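Local coordinates for protein ricin B lectin (PDB 3VSF) that probably hydrolyses beta-1,3-galactan from chain ends through a family 43 glycoside hydrolase domain and binds galactose through a ricin-type lectin domain, at residues 420-426 against 444-448; 464-469 against 481-486. One frame throughout, in Å; residues are numbered along the deposited sequence.

Interaction 1. Residues 420-426 against 444-448; sequences ALDVKDE and NQHWK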
loop_
_atom_site.group_PDB
_atom_site.type_symbol
_atom_site.label_atom_id
_atom_site.label_comp_id
_atom_site.label_asym_id
_atom_site.label_seq_id
_atom_site.Cartn_x
_atom_site.Cartn_y
_atom_site.Cartn_z
ATOM N N ALA A 420 -2.611 12.319 11.659
ATOM C CA ALA A 420 -2.870 13.707 11.290
ATOM C C ALA A 420 -4.160 14.239 11.905
ATOM O O ALA A 420 -5.080 13.476 12.201
ATOM C CB ALA A 420 -2.908 13.850 9.775
ATOM N N LEU A 421 -4.216 15.554 12.093
ATOM C CA LEU A 421 -5.419 16.204 12.593
ATOM C C LEU A 421 -6.529 16.026 11.567
ATOM O O LEU A 421 -6.399 16.453 10.421
ATOM C CB LEU A 421 -5.161 17.690 12.848
ATOM C CG LEU A 421 -6.237 18.453 13.624
ATOM C CD1 LEU A 421 -6.432 17.852 15.007
ATOM C CD2 LEU A 421 -5.873 19.924 13.725
ATOM N N ASP A 422 -7.618 15.392 11.984
ATOM C CA ASP A 422 -8.668 14.996 11.055
ATOM C C ASP A 422 -10.056 15.391 11.548
ATOM O O ASP A 422 -10.369 15.248 12.728
ATOM C CB ASP A 422 -8.608 13.483 10.827
ATOM C CG ASP A 422 -9.661 12.996 9.854
ATOM O OD1 ASP A 422 -10.805 12.744 10.288
ATOM O OD2 ASP A 422 -9.342 12.858 8.655
ATOM N N VAL A 423 -10.884 15.888 10.634
ATOM C CA VAL A 423 -12.279 16.169 10.944
ATOM C C VAL A 423 -13.098 14.894 10.764
ATOM O O VAL A 423 -13.357 14.464 9.640
ATOM C CB VAL A 423 -12.853 17.277 10.045
ATOM C CG1 VAL A 423 -14.284 17.593 10.445
ATOM C CG2 VAL A 423 -11.987 18.524 10.122
ATOM N N LYS A 424 -13.497 14.296 11.882
ATOM C CA LYS A 424 -14.187 13.007 11.886
ATOM C C LYS A 424 -15.260 12.880 10.803
ATOM O O LYS A 424 -16.128 13.742 10.665
ATOM C CB LYS A 424 -14.799 12.747 13.265
ATOM C CG LYS A 424 -15.489 11.400 13.410
ATOM C CD LYS A 424 -16.051 11.229 14.814
ATOM C CE LYS A 424 -16.852 9.944 14.950
ATOM N NZ LYS A 424 -16.012 8.734 14.730
ATOM N N ASP A 425 -15.181 11.795 10.036
ATOM C CA ASP A 425 -16.180 11.475 9.019
ATOM C C ASP A 425 -16.400 12.600 8.009
ATOM O O ASP A 425 -17.490 12.735 7.450
ATOM C CB ASP A 425 -17.508 11.090 9.677
ATOM C CG ASP A 425 -17.374 9.891 10.599
ATOM O OD1 ASP A 425 -16.518 9.023 10.327
ATOM O OD2 ASP A 425 -18.125 9.816 11.595
ATOM N N GLU A 426 -15.364 13.399 7.778
ATOM C CA GLU A 426 -15.435 14.502 6.824
ATOM C C GLU A 426 -16.665 15.375 7.048
ATOM O O GLU A 426 -17.319 15.799 6.096
ATOM C CB GLU A 426 -15.421 13.975 5.387
ATOM C CG GLU A 426 -14.099 13.355 4.964
ATOM C CD GLU A 426 -14.112 12.883 3.523
ATOM O OE1 GLU A 426 -15.041 12.136 3.148
ATOM O OE2 GLU A 426 -13.195 13.262 2.764
ATOM N N ASN A 444 -10.226 16.784 4.607
ATOM C CA ASN A 444 -10.523 16.979 6.019
ATOM C C ASN A 444 -9.274 16.839 6.884
ATOM O O ASN A 444 -9.360 16.786 8.110
ATOM C CB ASN A 444 -11.609 16.008 6.485
ATOM C CG ASN A 444 -11.193 14.556 6.345
ATOM O OD1 ASN A 444 -10.423 14.201 5.453
ATOM N ND2 ASN A 444 -11.705 13.708 7.229
ATOM N N GLN A 445 -8.117 16.775 6.233
ATOM C CA GLN A 445 -6.839 16.703 6.931
ATOM C C GLN A 445 -5.921 17.833 6.480
ATOM O O GLN A 445 -4.764 17.910 6.893
ATOM C CB GLN A 445 -6.168 15.347 6.696
ATOM C CG GLN A 445 -6.975 14.164 7.202
ATOM C CD GLN A 445 -6.222 12.851 7.103
ATOM O OE1 GLN A 445 -5.132 12.789 6.534
ATOM N NE2 GLN A 445 -6.800 11.794 7.663
ATOM N N HIS A 446 -6.449 18.707 5.627
ATOM C CA HIS A 446 -5.705 19.868 5.156
ATOM C C HIS A 446 -6.170 21.132 5.872
ATOM O O HIS A 446 -7.369 21.399 5.964
ATOM C CB HIS A 446 -5.860 20.029 3.643
ATOM C CG HIS A 446 -5.256 18.911 2.853
ATOM N ND1 HIS A 446 -5.328 18.847 1.478
ATOM C CD2 HIS A 446 -4.566 17.814 3.245
ATOM C CE1 HIS A 446 -4.710 17.758 1.057
ATOM N NE2 HIS A 446 -4.239 17.114 2.109
ATOM N N TRP A 447 -5.217 21.909 6.375
ATOM C CA TRP A 447 -5.535 23.095 7.164
ATOM C C TRP A 447 -4.820 24.338 6.651
ATOM O O TRP A 447 -3.623 24.302 6.367
ATOM C CB TRP A 447 -5.172 22.861 8.631
ATOM C CG TRP A 447 -5.854 21.674 9.229
ATOM C CD1 TRP A 447 -5.368 20.403 9.307
ATOM C CD2 TRP A 447 -7.152 21.647 9.831
ATOM N NE1 TRP A 447 -6.283 19.584 9.923
ATOM C CE2 TRP A 447 -7.389 20.324 10.255
ATOM C CE3 TRP A 447 -8.140 22.612 10.055
ATOM C CZ2 TRP A 447 -8.569 19.942 10.888
ATOM C CZ3 TRP A 447 -9.310 22.231 10.682
ATOM C CH2 TRP A 447 -9.514 20.909 11.093
ATOM N N LYS A 448 -5.559 25.437 6.539
ATOM C CA LYS A 448 -4.971 26.708 6.130
ATOM C C LYS A 448 -4.850 27.664 7.311
ATOM O O LYS A 448 -5.800 27.853 8.072
ATOM C CB LYS A 448 -5.792 27.359 5.014
ATOM C CG LYS A 448 -5.203 28.669 4.512
ATOM C CD LYS A 448 -5.963 29.213 3.313
ATOM C CE LYS A 448 -7.362 29.667 3.695
ATOM N NZ LYS A 448 -8.078 30.268 2.534
#
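Strand 420-423 passes the 3-10 turn at N444 and Q445, where V423 N donates to N444 O (3.1 Å) and the CA atoms of D422 and Q445 come within 4.8 Å. N444 returns the link: with CG between its backbone N and carbonyl carbon (chi1 62°), ND2 is turned to V423 O, donating at 3.0 Å and 168°. It comes from above the carbonyl plane, and E426 N reaches the same oxygen from the opposite face, so two donors grip V423 O. Q445 NE2 donates to D422 OD2 at 2.9 Å, the two flat groups standing nearly perpendicular; a second bond from NE2 to T438 O and one from N440 N to OE1 fix this amide. Further along, W447 suits a buried place that also calls for a hydrogen-bond donor: NE1 donates to L421 O at 3.2 Å, while one face of the indole receives L421 CD2, a CH-pi contact 4.1 Å from the five-membered ring centroid. V423 CG2 packs on W447 CH2. D422, D425 and N444 bind beta-D-galactose, in keeping with a beta-trefoil lectin pocket; Q445 acts from the second shell, holding the carboxylate of D422, and probably lowers its proton affinity.

Interaction 2. Residues 464-469 against 481-486; sequences CGKLID and IQQWSD. With GOL (glycerol), chain G.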
loop_
_atom_site.group_PDB
_atom_site.type_symbol
_atom_site.label_atom_id
_atom_site.label_comp_id
_atom_site.label_asym_id
_atom_site.label_seq_id
_atom_site.Cartn_x
_atom_site.Cartn_y
_atom_site.Cartn_z
ATOM N N CYS A 464 -14.663 22.437 4.364
ATOM C CA CYS A 464 -15.799 23.342 4.505
ATOM C C CYS A 464 -15.382 24.766 4.865
ATOM O O CYS A 464 -16.117 25.720 4.605
ATOM C CB CYS A 464 -16.777 22.806 5.553
ATOM S SG CYS A 464 -16.032 22.509 7.171
ATOM N N GLY A 465 -14.207 24.907 5.469
ATOM C CA GLY A 465 -13.681 26.217 5.801
ATOM C C GLY A 465 -13.884 26.616 7.250
ATOM O O GLY A 465 -13.472 27.700 7.665
ATOM N N LYS A 466 -14.519 25.744 8.025
ATOM C CA LYS A 466 -14.757 26.017 9.437
ATOM C C LYS A 466 -13.461 25.909 10.233
ATOM O O LYS A 466 -12.554 25.163 9.863
ATOM C CB LYS A 466 -15.826 25.078 9.998
ATOM C CG LYS A 466 -17.152 25.156 9.261
ATOM C CD LYS A 466 -18.228 24.337 9.953
ATOM C CE LYS A 466 -19.508 24.311 9.133
ATOM N NZ LYS A 466 -19.979 25.677 8.777
ATOM N N LEU A 467 -13.379 26.656 11.329
ATOM C CA LEU A 467 -12.135 26.779 12.082
ATOM C C LEU A 467 -11.999 25.733 13.181
ATOM O O LEU A 467 -12.990 25.171 13.647
ATOM C CB LEU A 467 -12.035 28.175 12.703
ATOM C CG LEU A 467 -12.430 29.353 11.813
ATOM C CD1 LEU A 467 -12.239 30.668 12.556
ATOM C CD2 LEU A 467 -11.632 29.344 10.521
ATOM N N ILE A 468 -10.759 25.477 13.587
ATOM C CA ILE A 468 -10.492 24.663 14.764
ATOM C C ILE A 468 -11.014 25.416 15.978
ATOM O O ILE A 468 -10.629 26.560 16.220
ATOM C CB ILE A 468 -8.989 24.393 14.933
ATOM C CG1 ILE A 468 -8.443 23.639 13.720
ATOM C CG2 ILE A 468 -8.726 23.614 16.214
ATOM C CD1 ILE A 468 -6.979 23.281 13.830
ATOM N N ASP A 469 -11.891 24.773 16.741
ATOM C CA ASP A 469 -12.628 25.460 17.793
ATOM C C ASP A 469 -12.647 24.657 19.091
ATOM O O ASP A 469 -12.819 23.440 19.075
ATOM C CB ASP A 469 -14.062 25.715 17.315
ATOM C CG ASP A 469 -14.829 26.655 18.224
ATOM O OD1 ASP A 469 -14.571 26.660 19.444
ATOM O OD2 ASP A 469 -15.701 27.391 17.714
ATOM N N ILE A 481 -11.919 19.606 21.280
ATOM C CA ILE A 481 -11.579 20.402 20.107
ATOM C C ILE A 481 -12.474 19.994 18.945
ATOM O O ILE A 481 -12.580 18.813 18.619
ATOM C CB ILE A 481 -10.106 20.226 19.707
ATOM C CG1 ILE A 481 -9.192 20.648 20.859
ATOM C CG2 ILE A 481 -9.795 21.036 18.459
ATOM C CD1 ILE A 481 -9.390 22.080 21.300
ATOM N N GLN A 482 -13.118 20.975 18.324
ATOM C CA GLN A 482 -14.111 20.696 17.295
ATOM C C GLN A 482 -13.974 21.603 16.080
ATOM O O GLN A 482 -12.981 22.312 15.915
ATOM C CB GLN A 482 -15.520 20.839 17.871
ATOM C CG GLN A 482 -15.869 22.263 18.277
ATOM C CD GLN A 482 -17.252 22.380 18.888
ATOM O OE1 GLN A 482 -17.856 21.383 19.284
ATOM N NE2 GLN A 482 -17.762 23.604 18.966
ATOM N N GLN A 483 -14.998 21.568 15.236
ATOM C CA GLN A 483 -15.052 22.360 14.021
ATOM C C GLN A 483 -16.233 23.315 14.137
ATOM O O GLN A 483 -17.316 22.913 14.560
ATOM C CB GLN A 483 -15.240 21.431 12.823
ATOM C CG GLN A 483 -15.158 22.097 11.467
ATOM C CD GLN A 483 -15.452 21.129 10.339
ATOM O OE1 GLN A 483 -14.637 20.940 9.436
ATOM N NE2 GLN A 483 -16.623 20.504 10.388
ATOM N N TRP A 484 -16.032 24.577 13.772
ATOM C CA TRP A 484 -17.096 25.567 13.906
ATOM C C TRP A 484 -16.893 26.753 12.971
ATOM O O TRP A 484 -15.766 27.088 12.611
ATOM C CB TRP A 484 -17.183 26.052 15.354
ATOM C CG TRP A 484 -18.502 26.665 15.715
ATOM C CD1 TRP A 484 -18.901 27.947 15.481
ATOM C CD2 TRP A 484 -19.592 26.019 16.384
ATOM N NE1 TRP A 484 -20.175 28.141 15.960
ATOM C CE2 TRP A 484 -20.621 26.972 16.520
ATOM C CE3 TRP A 484 -19.800 24.729 16.879
ATOM C CZ2 TRP A 484 -21.838 26.675 17.128
ATOM C CZ3 TRP A 484 -21.009 24.435 17.484
ATOM C CH2 TRP A 484 -22.011 25.404 17.603
ATOM N N SER A 485 -17.995 27.386 12.582
ATOM C CA SER A 485 -17.946 28.550 11.705
ATOM C C SER A 485 -17.123 29.668 12.333
ATOM O O SER A 485 -17.066 29.795 13.556
ATOM C CB SER A 485 -19.359 29.053 11.408
ATOM O OG SER A 485 -20.156 28.030 10.838
ATOM N N ASP A 486 -16.488 30.476 11.492
ATOM C CA ASP A 486 -15.702 31.609 11.965
ATOM C C ASP A 486 -16.599 32.654 12.623
ATOM O O ASP A 486 -17.234 33.458 11.941
ATOM C CB ASP A 486 -14.916 32.234 10.810
ATOM C CG ASP A 486 -14.129 33.460 11.235
ATOM O OD1 ASP A 486 -13.809 33.581 12.436
ATOM O OD2 ASP A 486 -13.827 34.301 10.362
HETATM C C1 GOL G . -18.588 28.408 19.736
HETATM O O1 GOL G . -17.309 28.823 19.311
HETATM C C2 GOL G . -18.652 26.883 19.757
HETATM O O2 GOL G . -17.365 26.363 19.996
HETATM C C3 GOL G . -19.590 26.426 20.867
HETATM O O3 GOL G . -19.713 25.021 20.826
#
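W484 and D469 stand side by side on one surface of the hairpin, with D469 OD2 3.1 Å from W484 CB and the indole turned outward from it. With D469 CG anti to the backbone N (chi1 -169°), the carboxylate comes close to the start of the tryptophan side chain, and a glycerol fills the angle between them: its C2 sits 3.6 Å above the indole plane, over the centre, while GOL O1 donates to D469 OD2 at 2.7 Å. Q482 reaches in from the same surface, NE2 donating to GOL O3 at 3.0 Å. A carboxylate and an amide suit hydroxyl groups and a broad aromatic face suits the carbon side of a polyol; such a combination is characteristic of sugar pockets in ricin-type beta-trefoils, and the glycerol, probably from the crystallisation liquor, is consistent with a second galactose-type site here. Strands 467-470 and 479-484 form this antiparallel hairpin, in which L467 with W484 and D469 with Q482 are hydrogen-bonded pairs and I468 with Q483 lies between them as a non-hydrogen-bonded pair. On the other surface lies I468, whose CG2 meets I481 CG2 at 3.6 Å; L434 of strand 432-437 touches both of these buried, branched side chains. Q483 also lies there, its extended chain passing K466, CG 3.4 Å from K466 CB; NE2 donates to S427 O. Where the strands end, K466 stretches alongside the W484-S485 backbone and bends at its last torsion, NZ donating to S485 OG at 3.1 Å, while D430 OD1 pairs with the same hydroxyl.

In the fold
Interaction 1 is buried and interaction 2 only partly so, yet both belong to the trefoil lectin domain and reach one sheet, their centres 11 Å apart. Interaction 1 ties a strand to a turn later in the chain, mostly through side-chain donors, two amides and an indole; interaction 2 joins neighbouring strands of a hairpin, mainly by backbone bonds. They meet through apolar groups: W447 CZ3 lies 3.5 Å from I468 CG1, and L421 CD2 is equally near I468 CD1. Tryptophan takes contrasting parts, W447 covered in the core and W484 exposed beneath a glycerol. Each contact carries a strand aspartate, D422 at a known galactose site and D469 where a glycerol is consistent with another.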